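Local coordinates for tyrosyl-tRNA synthetase (Archaeoglobus fulgidus, PDB 2CYB), which catalyses the attachment of L-tyrosine to tRNA(Tyr), first activating the amino acid with ATP to tyrosyl-AMP and then passing it to the acceptor end of the tRNA, at the interface of chains A and B. Sequence-based numbering; all coordinates share one arbitrary frame. Chains: chain A/B, Tyrosyl-tRNA synthetase.

All three contacts lie in the two-fold symmetric interface of the homodimer, and each has a twin with the chains exchanged. Helix 119-131 runs through every one of them. Contact 1 uses its B copy, while contacts 2 and 3 use its A copy. The C-alpha centres of contacts 2 and 3 are about 5 Å apart, and the two share A:Ala129, A:Arg130 and B:Val153; contact 1 is about 15 Å from contact 2 and 20 Å from contact 3. Helices 72-77 and 154-168 carry L-tyrosine pocket residues as well as interface residues, so dimer packing may help to hold the active-site framework in place.

Contact 1: the interface of chains A and B. Residues chain A 73, 76, 83, 117; chain B 123, 126-127.
A:Ile73 and B:Leu126 meet at about a right angle, the branch methyl CG2 of the isoleucine 3.5 Å from CD1 of the leucine. The same CD1 lies near CD2 of A:Leu117, whose other methyl, CD1, packs 3.7 Å from CG of B:Leu123. B:Leu123 holds a nearly eclipsed first torsion (chi1 -113°), which looks strained. Its CD2 lies 3.8 Å from CZ of A:Phe83, the two side chains running antiparallel alongside each other.

Two aromatic rings of chain A, A:Phe83 over A:Tyr76, also touch chain B. The phenol OH of A:Tyr76 is 3.5 Å from CG of B:Lys127, which crosses it roughly perpendicularly, and O of B:Leu126 lies in plane at the ring edge. B:Lys127 bends at its last torsion (chi4 52°), bringing NZ beside the CD1-CE1 side of the phenyl ring, off its centre. An alanine in place of A:Phe83 would probably open a gap beside B:Leu123 CD2 and leave the covered face of the A:Tyr76 ring without the phenyl group over it.

Polar linkage runs through water: OH of A:Tyr76 is 2.6 Å from water 1, which lies 3.0 Å from the backbone O of B:Lys127. The patch seats helix 119-131 of one subunit against helices 72-77 and 83-99 of the other, helping to hold the homodimer together.

Contact 2: the interface of chains A and B. Residues chain A 126, 129-130, 156-157, 160; chain B 77, 153-154, 157.
The backbone O of A:Ala129 accepts a hydrogen bond from the amide N of B:Ser154 at 3.0 Å, with 144° at the hydrogen. The donor stands above the carbonyl plane, well away from either lone pair. This bond joins the last turn of helix 119-131 in chain A to the first turn of helix 153-168 in chain B, a meeting of helix ends whose dipoles may reinforce it.

The serine hydroxyl turns back to its own chain. OG lies between the backbone N and the carbonyl carbon (chi1 61°), which lets it donate to the O of B:Leu77 at 2.7 Å, in the carbonyl plane and on a lone pair. That bond ties helix 72-77 to the serine, while CB of B:Ser154 rests 3.6 Å from CA of A:Arg130.

Apolar groups pack around the pair. The small CB of A:Ala129 lets the chain B helix come close: CA of B:Ser154 is 3.7 Å from it, and CD1 of B:Ile157 also reaches it. B:Val153 and A:Leu160 meet tip to tip, CG1 against CD1 at 3.8 Å. The two copies of Ile157 face each other across the interface, CG1 of A:Ile157 being 4.2 Å from CG1 of B:Ile157. Beyond B:Ser154, A:Leu126 and B:Leu77 touch through their CD2 methyls at 4.0 Å.

Contact 3: the interface of chains A and B. Residues chain A 129-134; chain B 151-153.
The peptide plane between A:Ile131 and A:Thr132 carries the terminal methyl of B:Met152 on one face, CE of B:Met152 standing almost directly above the carbonyl carbon, C of A:Ile131, at 3.3 Å. At another flat group, the B:Pro151 carbonyl, O of B:Pro151 accepts a hydrogen bond from the amide N of A:Leu134 at 2.9 Å. That bond is nearly straight, with 174° at the hydrogen.

Its companion runs the other way: N of B:Val153 donates to O of A:Thr132 at 2.9 Å. The two bonds frame an antiparallel bridge pairing A:Thr133 with B:Met152.

B:Met152 is heavily buried by chain A. Its chain bends at chi2 (-54°) and again at chi3 (-78°), curling the thioether over the backbone of chain A instead of away from it. SD comes within 3.9 Å of CA of A:Thr133 and lies near that residue's CG2 methyl. On the flank, CG2 of B:Val153 packs 4.0 Å from CA of A:Leu134, while CD2 of A:Leu134 and the ring CG of B:Pro151 touch at 4.1 Å.

A:Leu134 and B:Val153 each begin a helix, 134-140 and 153-168, so partner carbonyls occupy amides at both helix starts. The segment thus stitches the subunits through the backbone and may help to anchor the starts of these two helices in the homodimer.

Contact 1: the interface of chains A and B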
# COMPACT_ATOMS: atom_id res chain seq x y z
N ILE A 73 -10.46 -8.57 -4.09
CA ILE A 73 -9.60 -7.40 -4.01
C ILE A 73 -8.16 -7.81 -4.31
O ILE A 73 -7.44 -7.11 -5.01
CB ILE A 73 -9.66 -6.75 -2.62
CG1 ILE A 73 -11.10 -6.35 -2.29
CG2 ILE A 73 -8.74 -5.54 -2.57
CD1 ILE A 73 -11.72 -5.41 -3.29
N TYR A 76 -7.63 -8.08 -7.87
CA TYR A 76 -7.53 -6.76 -8.47
C TYR A 76 -6.12 -6.21 -8.29
O TYR A 76 -5.52 -5.68 -9.23
CB TYR A 76 -8.52 -5.81 -7.82
CG TYR A 76 -8.45 -4.42 -8.40
CD1 TYR A 76 -9.09 -4.11 -9.60
CD2 TYR A 76 -7.73 -3.41 -7.76
CE1 TYR A 76 -9.01 -2.84 -10.15
CE2 TYR A 76 -7.64 -2.13 -8.30
CZ TYR A 76 -8.29 -1.86 -9.49
OH TYR A 76 -8.23 -0.59 -10.02
N PHE A 83 -12.79 -4.70 -11.53
CA PHE A 83 -13.61 -5.19 -10.45
C PHE A 83 -14.81 -5.95 -11.00
O PHE A 83 -15.21 -6.97 -10.44
CB PHE A 83 -14.06 -4.03 -9.56
CG PHE A 83 -12.99 -3.55 -8.63
CD1 PHE A 83 -12.46 -2.27 -8.74
CD2 PHE A 83 -12.50 -4.39 -7.63
CE1 PHE A 83 -11.45 -1.84 -7.88
CE2 PHE A 83 -11.49 -3.97 -6.77
CZ PHE A 83 -10.97 -2.70 -6.89
N LEU A 117 -12.78 -3.56 3.11
CA LEU A 117 -12.86 -2.11 2.94
C LEU A 117 -13.44 -1.48 4.20
O LEU A 117 -13.67 -0.27 4.25
CB LEU A 117 -13.72 -1.74 1.74
CG LEU A 117 -13.21 -2.12 0.35
CD1 LEU A 117 -14.21 -1.66 -0.71
CD2 LEU A 117 -11.85 -1.47 0.10
N LEU B 123 -10.98 2.69 -1.50
CA LEU B 123 -11.06 2.04 -2.80
C LEU B 123 -10.16 2.78 -3.80
O LEU B 123 -9.49 2.14 -4.62
CB LEU B 123 -12.50 2.04 -3.33
CG LEU B 123 -13.19 0.68 -3.45
CD1 LEU B 123 -14.55 0.87 -4.10
CD2 LEU B 123 -12.34 -0.27 -4.29
N LEU B 126 -6.57 1.79 -3.43
CA LEU B 126 -6.29 0.51 -4.08
C LEU B 126 -6.16 0.69 -5.59
O LEU B 126 -5.31 0.07 -6.24
CB LEU B 126 -7.39 -0.52 -3.76
CG LEU B 126 -7.53 -0.92 -2.28
CD1 LEU B 126 -8.51 -2.07 -2.18
CD2 LEU B 126 -6.18 -1.32 -1.69
N LYS B 127 -7.00 1.55 -6.16
CA LYS B 127 -6.94 1.81 -7.59
C LYS B 127 -5.63 2.55 -7.93
O LYS B 127 -4.98 2.25 -8.93
CB LYS B 127 -8.13 2.66 -8.03
CG LYS B 127 -9.48 1.95 -7.95
CD LYS B 127 -10.61 2.90 -8.34
CE LYS B 127 -11.88 2.13 -8.68
NZ LYS B 127 -12.25 1.19 -7.60
O HOH W 1 -6.78 1.27 -11.06

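Contact 2: the interface of chains A and B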
# COMPACT_ATOMS: atom_id res chain seq x y z
N LEU A 126 -3.03 -0.38 7.58
CA LEU A 126 -2.10 0.72 7.79
C LEU A 126 -1.09 0.40 8.89
O LEU A 126 0.09 0.74 8.78
CB LEU A 126 -2.86 2.01 8.12
CG LEU A 126 -3.76 2.56 7.00
CD1 LEU A 126 -4.20 3.95 7.38
CD2 LEU A 126 -3.01 2.58 5.66
N ALA A 129 1.32 -2.11 7.53
CA ALA A 129 2.25 -1.43 6.61
C ALA A 129 3.32 -0.64 7.36
O ALA A 129 4.45 -0.55 6.91
CB ALA A 129 1.48 -0.50 5.66
N ARG A 130 2.94 -0.06 8.49
CA ARG A 130 3.86 0.74 9.30
C ARG A 130 4.96 -0.11 9.95
O ARG A 130 6.07 0.38 10.18
CB ARG A 130 3.08 1.50 10.37
CG ARG A 130 3.92 2.07 11.51
CD ARG A 130 4.79 3.21 11.05
NE ARG A 130 5.55 3.80 12.16
CZ ARG A 130 6.75 3.39 12.56
NH1 ARG A 130 7.35 3.99 13.58
NH2 ARG A 130 7.35 2.38 11.95
N MET A 156 2.50 -4.76 -3.13
CA MET A 156 3.22 -4.68 -1.86
C MET A 156 2.22 -4.59 -0.71
O MET A 156 2.56 -4.87 0.44
CB MET A 156 4.15 -3.47 -1.85
CG MET A 156 5.18 -3.48 -2.98
SD MET A 156 6.33 -4.89 -2.88
CE MET A 156 5.57 -6.05 -4.05
N ILE A 157 0.99 -4.19 -1.02
CA ILE A 157 -0.08 -4.10 -0.02
C ILE A 157 -0.69 -5.50 0.13
O ILE A 157 -1.08 -5.91 1.23
CB ILE A 157 -1.19 -3.13 -0.48
CG1 ILE A 157 -0.66 -1.70 -0.53
CG2 ILE A 157 -2.40 -3.23 0.45
CD1 ILE A 157 -1.61 -0.73 -1.22
N LEU A 160 0.19 -7.96 3.08
CA LEU A 160 -0.31 -7.47 4.36
C LEU A 160 -1.78 -7.85 4.53
O LEU A 160 -2.20 -8.28 5.60
CB LEU A 160 -0.16 -5.95 4.43
CG LEU A 160 1.21 -5.39 4.06
CD1 LEU A 160 1.20 -3.88 4.27
CD2 LEU A 160 2.31 -6.04 4.89
N LEU B 77 2.08 7.02 9.02
CA LEU B 77 2.72 6.21 8.00
C LEU B 77 4.19 6.57 7.84
O LEU B 77 5.00 5.73 7.44
CB LEU B 77 2.02 6.38 6.64
CG LEU B 77 0.54 5.98 6.56
CD1 LEU B 77 -0.01 6.41 5.20
CD2 LEU B 77 0.39 4.48 6.75
N VAL B 153 6.40 -0.36 4.23
CA VAL B 153 5.39 -0.37 3.19
C VAL B 153 4.52 0.87 3.36
O VAL B 153 4.03 1.44 2.37
CB VAL B 153 4.49 -1.64 3.27
CG1 VAL B 153 3.37 -1.58 2.23
CG2 VAL B 153 5.35 -2.90 3.04
N SER B 154 4.35 1.31 4.60
CA SER B 154 3.53 2.49 4.90
C SER B 154 4.02 3.72 4.14
O SER B 154 3.23 4.56 3.74
CB SER B 154 3.52 2.78 6.40
OG SER B 154 4.83 3.05 6.88
N ILE B 157 2.72 3.76 0.55
CA ILE B 157 1.28 4.04 0.46
C ILE B 157 1.08 5.55 0.56
O ILE B 157 0.20 6.13 -0.08
CB ILE B 157 0.49 3.37 1.62
CG1 ILE B 157 0.44 1.85 1.42
CG2 ILE B 157 -0.94 3.93 1.67
CD1 ILE B 157 -0.19 1.10 2.59

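Contact 3: the interface of chains A and B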
# COMPACT_ATOMS: atom_id res chain seq x y z
N ALA A 129 1.32 -2.11 7.53
CA ALA A 129 2.25 -1.43 6.61
C ALA A 129 3.32 -0.64 7.36
O ALA A 129 4.45 -0.55 6.91
CB ALA A 129 1.48 -0.50 5.66
N ARG A 130 2.94 -0.06 8.49
CA ARG A 130 3.86 0.74 9.30
C ARG A 130 4.96 -0.11 9.95
O ARG A 130 6.07 0.38 10.18
CB ARG A 130 3.08 1.50 10.37
CG ARG A 130 3.92 2.07 11.51
CD ARG A 130 4.79 3.21 11.05
NE ARG A 130 5.55 3.80 12.16
CZ ARG A 130 6.75 3.39 12.56
NH1 ARG A 130 7.35 3.99 13.58
NH2 ARG A 130 7.35 2.38 11.95
N ILE A 131 4.66 -1.38 10.24
CA ILE A 131 5.65 -2.24 10.89
C ILE A 131 6.32 -3.26 9.97
O ILE A 131 7.15 -4.05 10.41
CB ILE A 131 5.04 -2.98 12.11
CG1 ILE A 131 3.99 -4.00 11.66
CG2 ILE A 131 4.37 -1.96 13.03
CD1 ILE A 131 3.47 -4.89 12.79
N THR A 132 5.96 -3.24 8.69
CA THR A 132 6.53 -4.18 7.73
C THR A 132 7.47 -3.47 6.75
O THR A 132 7.07 -2.53 6.08
CB THR A 132 5.40 -4.88 6.94
OG1 THR A 132 4.52 -5.54 7.86
CG2 THR A 132 5.98 -5.90 5.97
N THR A 133 8.73 -3.89 6.68
CA THR A 133 9.65 -3.27 5.74
C THR A 133 9.21 -3.59 4.31
O THR A 133 8.63 -4.64 4.04
CB THR A 133 11.11 -3.77 5.91
OG1 THR A 133 11.17 -5.17 5.61
CG2 THR A 133 11.59 -3.54 7.33
N LEU A 134 9.48 -2.67 3.39
CA LEU A 134 9.16 -2.89 1.99
C LEU A 134 9.90 -4.16 1.53
O LEU A 134 9.37 -4.97 0.78
CB LEU A 134 9.61 -1.70 1.14
CG LEU A 134 9.46 -1.87 -0.37
CD1 LEU A 134 8.00 -2.19 -0.72
CD2 LEU A 134 9.92 -0.59 -1.07
N PRO B 151 12.71 1.46 3.53
CA PRO B 151 11.47 2.13 3.97
C PRO B 151 10.43 1.07 4.35
O PRO B 151 10.59 -0.12 4.04
CB PRO B 151 11.05 2.90 2.74
CG PRO B 151 11.50 2.00 1.61
CD PRO B 151 12.90 1.63 2.08
N MET B 152 9.38 1.51 5.04
CA MET B 152 8.30 0.60 5.42
C MET B 152 7.28 0.64 4.29
O MET B 152 7.29 1.56 3.46
CB MET B 152 7.64 1.08 6.71
CG MET B 152 8.64 1.35 7.83
SD MET B 152 9.65 -0.13 8.09
CE MET B 152 8.54 -1.07 8.98
N VAL B 153 6.40 -0.36 4.23
CA VAL B 153 5.39 -0.37 3.19
C VAL B 153 4.52 0.87 3.36
O VAL B 153 4.03 1.44 2.37
CB VAL B 153 4.49 -1.64 3.27
CG1 VAL B 153 3.37 -1.58 2.23
CG2 VAL B 153 5.35 -2.90 3.04